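Periplasmic protein (Legionella pneumophila subsp. pneumophila, PDB 4FGQ) is probably a calcium-dependent periplasmic cysteine protease of the transglutaminase-like type that cleaves protein substrates. Local coordinates at residues N58-P63 and Y71-V76; G84-F89 and Q119-L124. All blocks are in the same frame, centred on the assembly; numbering follows the deposited sequence. Where two conformers were deposited one is given.

Contact 1 of 2, residues N58-P63 and Y71-V76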
loop_
_atom_site.group_PDB
_atom_site.type_symbol
_atom_site.label_atom_id
_atom_site.label_comp_id
_atom_site.label_asym_id
_atom_site.label_seq_id
_atom_site.Cartn_x
_atom_site.Cartn_y
_atom_site.Cartn_z
ATOM N N ASN A 58 7.019 -8.474 7.557
ATOM C CA ASN A 58 8.346 -7.971 7.909
ATOM C C ASN A 58 8.563 -6.547 7.409
ATOM O O ASN A 58 8.402 -6.278 6.220
ATOM C CB ASN A 58 9.426 -8.875 7.305
ATOM C CG ASN A 58 9.547 -10.200 8.024
ATOM O OD1 ASN A 58 9.449 -10.257 9.245
ATOM N ND2 ASN A 58 9.771 -11.272 7.270
ATOM N N TYR A 59 8.945 -5.642 8.307
ATOM C CA TYR A 59 9.203 -4.251 7.950
ATOM C C TYR A 59 10.701 -4.038 7.725
ATOM O O TYR A 59 11.502 -4.218 8.642
ATOM C CB TYR A 59 8.708 -3.350 9.076
ATOM C CG TYR A 59 8.769 -1.868 8.796
ATOM C CD1 TYR A 59 9.877 -1.116 9.183
ATOM C CD2 TYR A 59 7.712 -1.220 8.180
ATOM C CE1 TYR A 59 9.918 0.258 8.943
ATOM C CE2 TYR A 59 7.742 0.132 7.945
ATOM C CZ TYR A 59 8.852 0.862 8.324
ATOM O OH TYR A 59 8.859 2.211 8.080
ATOM N N GLU A 60 11.068 -3.656 6.501
ATOM C CA GLU A 60 12.470 -3.511 6.123
ATOM C C GLU A 60 12.877 -2.044 6.122
ATOM O O GLU A 60 12.069 -1.162 5.822
ATOM C CB GLU A 60 12.686 -4.110 4.727
ATOM C CG GLU A 60 12.405 -5.604 4.665
ATOM C CD GLU A 60 12.455 -6.186 3.254
ATOM O OE1 GLU A 60 12.606 -5.416 2.275
ATOM O OE2 GLU A 60 12.339 -7.425 3.127
ATOM N N THR A 61 14.136 -1.797 6.477
ATOM C CA THR A 61 14.735 -0.477 6.357
ATOM C C THR A 61 16.146 -0.665 5.826
ATOM O O THR A 61 16.753 -1.725 6.010
ATOM C CB THR A 61 14.843 0.242 7.718
ATOM O OG1 THR A 61 15.532 -0.605 8.648
ATOM C CG2 THR A 61 13.482 0.590 8.267
ATOM N N ASP A 62 16.673 0.372 5.182
ATOM C CA ASP A 62 18.068 0.382 4.791
ATOM C C ASP A 62 18.923 0.428 6.054
ATOM O O ASP A 62 18.708 1.271 6.922
ATOM C CB ASP A 62 18.351 1.611 3.923
ATOM C CG ASP A 62 19.736 1.585 3.310
ATOM O OD1 ASP A 62 20.689 2.062 3.965
ATOM O OD2 ASP A 62 19.875 1.084 2.173
ATOM N N PRO A 63 19.898 -0.484 6.165
ATOM C CA PRO A 63 20.735 -0.571 7.369
ATOM C C PRO A 63 21.602 0.668 7.572
ATOM O O PRO A 63 22.110 0.883 8.675
ATOM C CB PRO A 63 21.626 -1.786 7.086
ATOM C CG PRO A 63 21.674 -1.880 5.593
ATOM C CD PRO A 63 20.306 -1.456 5.136
ATOM N N TYR A 71 14.453 0.568 -4.331
ATOM C CA TYR A 71 13.606 -0.287 -5.162
ATOM C C TYR A 71 12.187 -0.376 -4.611
ATOM O O TYR A 71 11.996 -0.631 -3.417
ATOM C CB TYR A 71 14.215 -1.688 -5.241
ATOM C CG TYR A 71 13.504 -2.634 -6.184
ATOM C CD1 TYR A 71 12.619 -3.592 -5.707
ATOM C CD2 TYR A 71 13.739 -2.582 -7.551
ATOM C CE1 TYR A 71 11.979 -4.464 -6.570
ATOM C CE2 TYR A 71 13.106 -3.451 -8.418
ATOM C CZ TYR A 71 12.227 -4.387 -7.922
ATOM O OH TYR A 71 11.599 -5.248 -8.790
ATOM N N TRP A 72 11.194 -0.169 -5.478
ATOM C CA TRP A 72 9.788 -0.296 -5.086
ATOM C C TRP A 72 9.265 -1.674 -5.469
ATOM O O TRP A 72 9.334 -2.058 -6.638
ATOM C CB TRP A 72 8.921 0.758 -5.783
ATOM C CG TRP A 72 9.132 2.169 -5.315
ATOM C CD1 TRP A 72 10.191 2.654 -4.600
ATOM C CD2 TRP A 72 8.251 3.280 -5.532
ATOM N NE1 TRP A 72 10.023 4.004 -4.363
ATOM C CE2 TRP A 72 8.836 4.407 -4.919
ATOM C CE3 TRP A 72 7.025 3.430 -6.189
ATOM C CZ2 TRP A 72 8.236 5.671 -4.953
ATOM C CZ3 TRP A 72 6.430 4.683 -6.212
ATOM C CH2 TRP A 72 7.037 5.784 -5.600
ATOM N N LYS A 73 8.730 -2.413 -4.498
ATOM C CA LYS A 73 8.247 -3.772 -4.743
ATOM C C LYS A 73 6.805 -3.814 -5.226
ATOM O O LYS A 73 5.941 -3.137 -4.670
ATOM C CB LYS A 73 8.317 -4.604 -3.456
ATOM C CG LYS A 73 9.704 -4.748 -2.857
ATOM C CD LYS A 73 9.659 -5.749 -1.686
ATOM C CE LYS A 73 10.949 -5.739 -0.889
ATOM N NZ LYS A 73 10.982 -6.850 0.115
ATOM N N SER A 74 6.544 -4.629 -6.247
ATOM C CA SER A 74 5.162 -4.953 -6.616
ATOM C C SER A 74 4.553 -5.785 -5.510
ATOM O O SER A 74 5.289 -6.371 -4.718
ATOM C CB SER A 74 5.131 -5.748 -7.927
ATOM O OG SER A 74 5.637 -7.052 -7.746
ATOM N N PRO A 75 3.211 -5.841 -5.449
ATOM C CA PRO A 75 2.521 -6.683 -4.464
ATOM C C PRO A 75 3.028 -8.128 -4.453
ATOM O O PRO A 75 3.256 -8.684 -3.382
ATOM C CB PRO A 75 1.066 -6.631 -4.935
ATOM C CG PRO A 75 0.944 -5.239 -5.526
ATOM C CD PRO A 75 2.269 -4.973 -6.184
ATOM N N VAL A 76 3.226 -8.729 -5.623
ATOM C CA VAL A 76 3.732 -10.097 -5.661
ATOM C C VAL A 76 5.126 -10.212 -5.024
ATOM O O VAL A 76 5.409 -11.162 -4.293
ATOM C CB VAL A 76 3.719 -10.665 -7.093
ATOM C CG1 VAL A 76 4.460 -11.996 -7.153
ATOM C CG2 VAL A 76 2.274 -10.833 -7.574
#

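Contact 2 of 2, residues G84-F89 and Q119-L124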
loop_
_atom_site.group_PDB
_atom_site.type_symbol
_atom_site.label_atom_id
_atom_site.label_comp_id
_atom_site.label_asym_id
_atom_site.label_seq_id
_atom_site.Cartn_x
_atom_site.Cartn_y
_atom_site.Cartn_z
ATOM N N GLY A 84 8.653 -5.796 3.277
ATOM C CA GLY A 84 9.278 -4.739 2.495
ATOM C C GLY A 84 9.385 -3.484 3.333
ATOM O O GLY A 84 9.179 -3.546 4.551
ATOM N N ASP A 85 9.695 -2.347 2.706
ATOM C CA ASP A 85 9.792 -1.094 3.454
ATOM C C ASP A 85 8.451 -0.369 3.508
ATOM O O ASP A 85 7.450 -0.885 3.015
ATOM C CB ASP A 85 10.926 -0.196 2.922
ATOM C CG ASP A 85 10.723 0.240 1.474
ATOM O OD1 ASP A 85 9.568 0.360 1.029
ATOM O OD2 ASP A 85 11.732 0.491 0.780
ATOM N N CYS A 86 8.421 0.818 4.107
ATOM C CA CYS A 86 7.153 1.518 4.311
ATOM C C CYS A 86 6.427 1.790 2.995
ATOM O O CYS A 86 5.190 1.768 2.931
ATOM C CB CYS A 86 7.381 2.825 5.067
ATOM S SG CYS A 86 8.506 3.979 4.224
ATOM N N GLU A 87 7.200 2.031 1.943
ATOM C CA GLU A 87 6.629 2.312 0.636
ATOM C C GLU A 87 5.974 1.038 0.101
ATOM O O GLU A 87 4.854 1.064 -0.433
ATOM C CB GLU A 87 7.718 2.856 -0.304
ATOM C CG GLU A 87 8.478 4.057 0.295
ATOM C CD GLU A 87 9.619 4.562 -0.576
ATOM O OE1 GLU A 87 10.139 3.790 -1.415
ATOM O OE2 GLU A 87 10.004 5.742 -0.421
ATOM N N ASP A 88 6.657 -0.090 0.278
ATOM C CA ASP A 88 6.126 -1.374 -0.175
ATOM C C ASP A 88 4.834 -1.763 0.548
ATOM O O ASP A 88 3.923 -2.316 -0.070
ATOM C CB ASP A 88 7.167 -2.487 -0.022
ATOM C CG ASP A 88 8.507 -2.138 -0.666
ATOM O OD1 ASP A 88 8.543 -1.438 -1.706
ATOM O OD2 ASP A 88 9.550 -2.573 -0.134
ATOM N N PHE A 89 4.749 -1.474 1.848
ATOM C CA PHE A 89 3.513 -1.732 2.601
ATOM C C PHE A 89 2.364 -0.912 2.028
ATOM O O PHE A 89 1.244 -1.411 1.854
ATOM C CB PHE A 89 3.673 -1.350 4.080
ATOM C CG PHE A 89 4.283 -2.428 4.949
ATOM C CD1 PHE A 89 5.612 -2.808 4.794
ATOM C CD2 PHE A 89 3.544 -3.008 5.972
ATOM C CE1 PHE A 89 6.180 -3.773 5.606
ATOM C CE2 PHE A 89 4.115 -3.972 6.802
ATOM C CZ PHE A 89 5.434 -4.364 6.606
ATOM N N GLN A 119 13.045 11.633 8.615
ATOM C CA GLN A 119 13.257 10.941 7.354
ATOM C C GLN A 119 11.940 10.840 6.610
ATOM O O GLN A 119 10.873 11.032 7.192
ATOM C CB GLN A 119 13.843 9.549 7.581
ATOM C CG GLN A 119 12.925 8.585 8.325
ATOM C CD GLN A 119 13.652 7.316 8.694
ATOM O OE1 GLN A 119 14.865 7.332 8.917
ATOM N NE2 GLN A 119 12.928 6.203 8.728
ATOM N N ALA A 120 12.013 10.533 5.321
ATOM C CA ALA A 120 10.799 10.362 4.536
ATOM C C ALA A 120 10.066 9.098 4.978
ATOM O O ALA A 120 10.684 8.122 5.429
ATOM C CB ALA A 120 11.118 10.323 3.053
ATOM N N HIS A 121 8.747 9.127 4.870
ATOM C CA HIS A 121 7.921 7.998 5.272
ATOM C C HIS A 121 6.697 7.928 4.384
ATOM O O HIS A 121 6.025 8.933 4.181
ATOM C CB HIS A 121 7.468 8.168 6.718
ATOM C CG HIS A 121 6.807 6.951 7.282
ATOM N ND1 HIS A 121 7.497 5.779 7.521
ATOM C CD2 HIS A 121 5.522 6.716 7.641
ATOM C CE1 HIS A 121 6.661 4.876 8.004
ATOM N NE2 HIS A 121 5.463 5.420 8.095
ATOM N N MET A 122 6.396 6.739 3.875
ATOM C CA MET A 122 5.268 6.559 2.960
ATOM C C MET A 122 4.114 5.896 3.690
ATOM O O MET A 122 4.314 4.950 4.470
ATOM C CB MET A 122 5.689 5.677 1.779
ATOM C CG MET A 122 4.735 5.652 0.588
ATOM S SD MET A 122 5.055 7.025 -0.556
ATOM C CE MET A 122 6.465 6.461 -1.508
ATOM N N VAL A 123 2.905 6.391 3.440
ATOM C CA VAL A 123 1.686 5.816 4.001
ATOM C C VAL A 123 0.662 5.710 2.884
ATOM O O VAL A 123 0.923 6.157 1.771
ATOM C CB VAL A 123 1.101 6.689 5.125
ATOM C CG1 VAL A 123 2.100 6.787 6.291
ATOM C CG2 VAL A 123 0.755 8.079 4.585
ATOM N N LEU A 124 -0.501 5.132 3.183
ATOM C CA LEU A 124 -1.609 5.138 2.229
ATOM C C LEU A 124 -2.694 6.042 2.788
ATOM O O LEU A 124 -3.114 5.865 3.926
ATOM C CB LEU A 124 -2.157 3.721 2.027
ATOM C CG LEU A 124 -3.401 3.608 1.136
ATOM C CD1 LEU A 124 -3.121 4.226 -0.214
ATOM C CD2 LEU A 124 -3.760 2.134 0.980
HETATM O O HOH W 1 3.609 2.397 5.101
#

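Contact 1 of 2, residues N58-P63 and Y71-V76
The backbones of 58-63 and 71-76 keep well apart, their nearest CA atoms, those of Glu60 and Lys73, lying 11.7 Å from each other, and only the long side chains of these two residues bridge the gap. Both side chains leave the backbone with CG anti to the carbonyl carbon (chi1 -60° in Lys73) and run on extended, meeting at about a right angle. The result is a worked example of a salt bridge that depends on reach rather than on close backbones. The ammonium group approaches one oxygen of the carboxylate more closely than the other. Lys73 NZ lies 3.1 Å from Glu60 OE1, on the syn side of that oxygen and 32° out of the carboxylate plane. A weak second bond runs from Lys73 NZ to Glu60 OE2 at 3.4 Å, so the carboxylate is gripped unevenly by its two oxygens. Just behind the nitrogen, Lys73 CE rests 3.6 Å from Glu60 OE1.

Glu60 is not the main partner of this lysine. Lys73 NZ also forms a salt bridge with Asp81 and donates to the carbonyl of Gly83, so several acceptors fix the end of the chain. Calcium-binding residues adjoin the pair: the methylenes of Lys73 pass alongside Asp88, whose OD1 accepts from Lys73 N, and Tyr71 belongs to the segment itself. No calcium is bound in this model, and the ammonium group may temper the negative charge of the neighbourhood.

Ser74 N-caps the helix 75-81, so Lys73 stands immediately before its capped end. The contact thereby ties the loop leading into that helix to the chain leaving strand 58-59, both parts of a beta-alpha-beta unit whose second strand, 83-84, runs parallel to 58-59 and leads to helix 86-100.

Contact 2 of 2, residues G84-F89 and Q119-L124
Cys86 and Glu87, in the first turn of helix 86-100, pack on His121 and Met122 of strand 119-126. Ahead of them, Asp85 is the N-cap. Its OD1 accepts from Asp88 N nearly along the C-O axis at 3.0 Å, and more weakly from Glu87 N. Cys86 follows, with SG held between its backbone N and carbonyl carbon (chi1 59°), a torsion that directs the sulfur at the strand. There Met122 N donates to Cys86 SG over 3.5 Å in an almost straight bond (167°). Cys86 CB meets the His121 ring obliquely, 3.7 Å from His121 CE1, while Cys86 SG stands 3.9 Å from His121 ND1. A water donates to Cys86 O and Met122 O, bridging the two backbones.

Glu87 crosses Met122 at about a right angle. The Met122 chain folds back on itself, which brings its CE to 3.6 Å from Glu87 CG, where Met122 CB also touches. Asp88 turns from the strand and completes a capping box, its OD2 accepting from Asp85 N at 2.9 Å. Asp85, Glu87 and Asp88 are calcium-binding residues. His121 NE2, the other ring nitrogen, is hydrogen-bonded to Asp138 OD1, and a helix-start cysteine facing a strand histidine with an aspartate behind it is consistent with the Cys-His-Asp triad of transglutaminase-like cysteine proteases.

Overall arrangement
The two contacts illustrate how chemistry follows depth. Contact 1 is a surface contact of one charged pair, with little buried area; in contact 2 all four touching residues are buried, and sulfur, ring and aliphatic groups pack around a single direct hydrogen bond. They lie in series along the chain, their centres about 8 Å apart. Contact 1 belongs to the beta-alpha-beta unit, whereas contact 2 joins the following helix to the antiparallel sheet. The segments also bond to each other: Glu60 N to Gly84 O, continuing the parallel strand pairing, and Lys73 N to Asp88 OD1. The calcium-binding Asp85 and Asp88 adjoin Glu60 and Lys73 on one hand and Cys86 on the other.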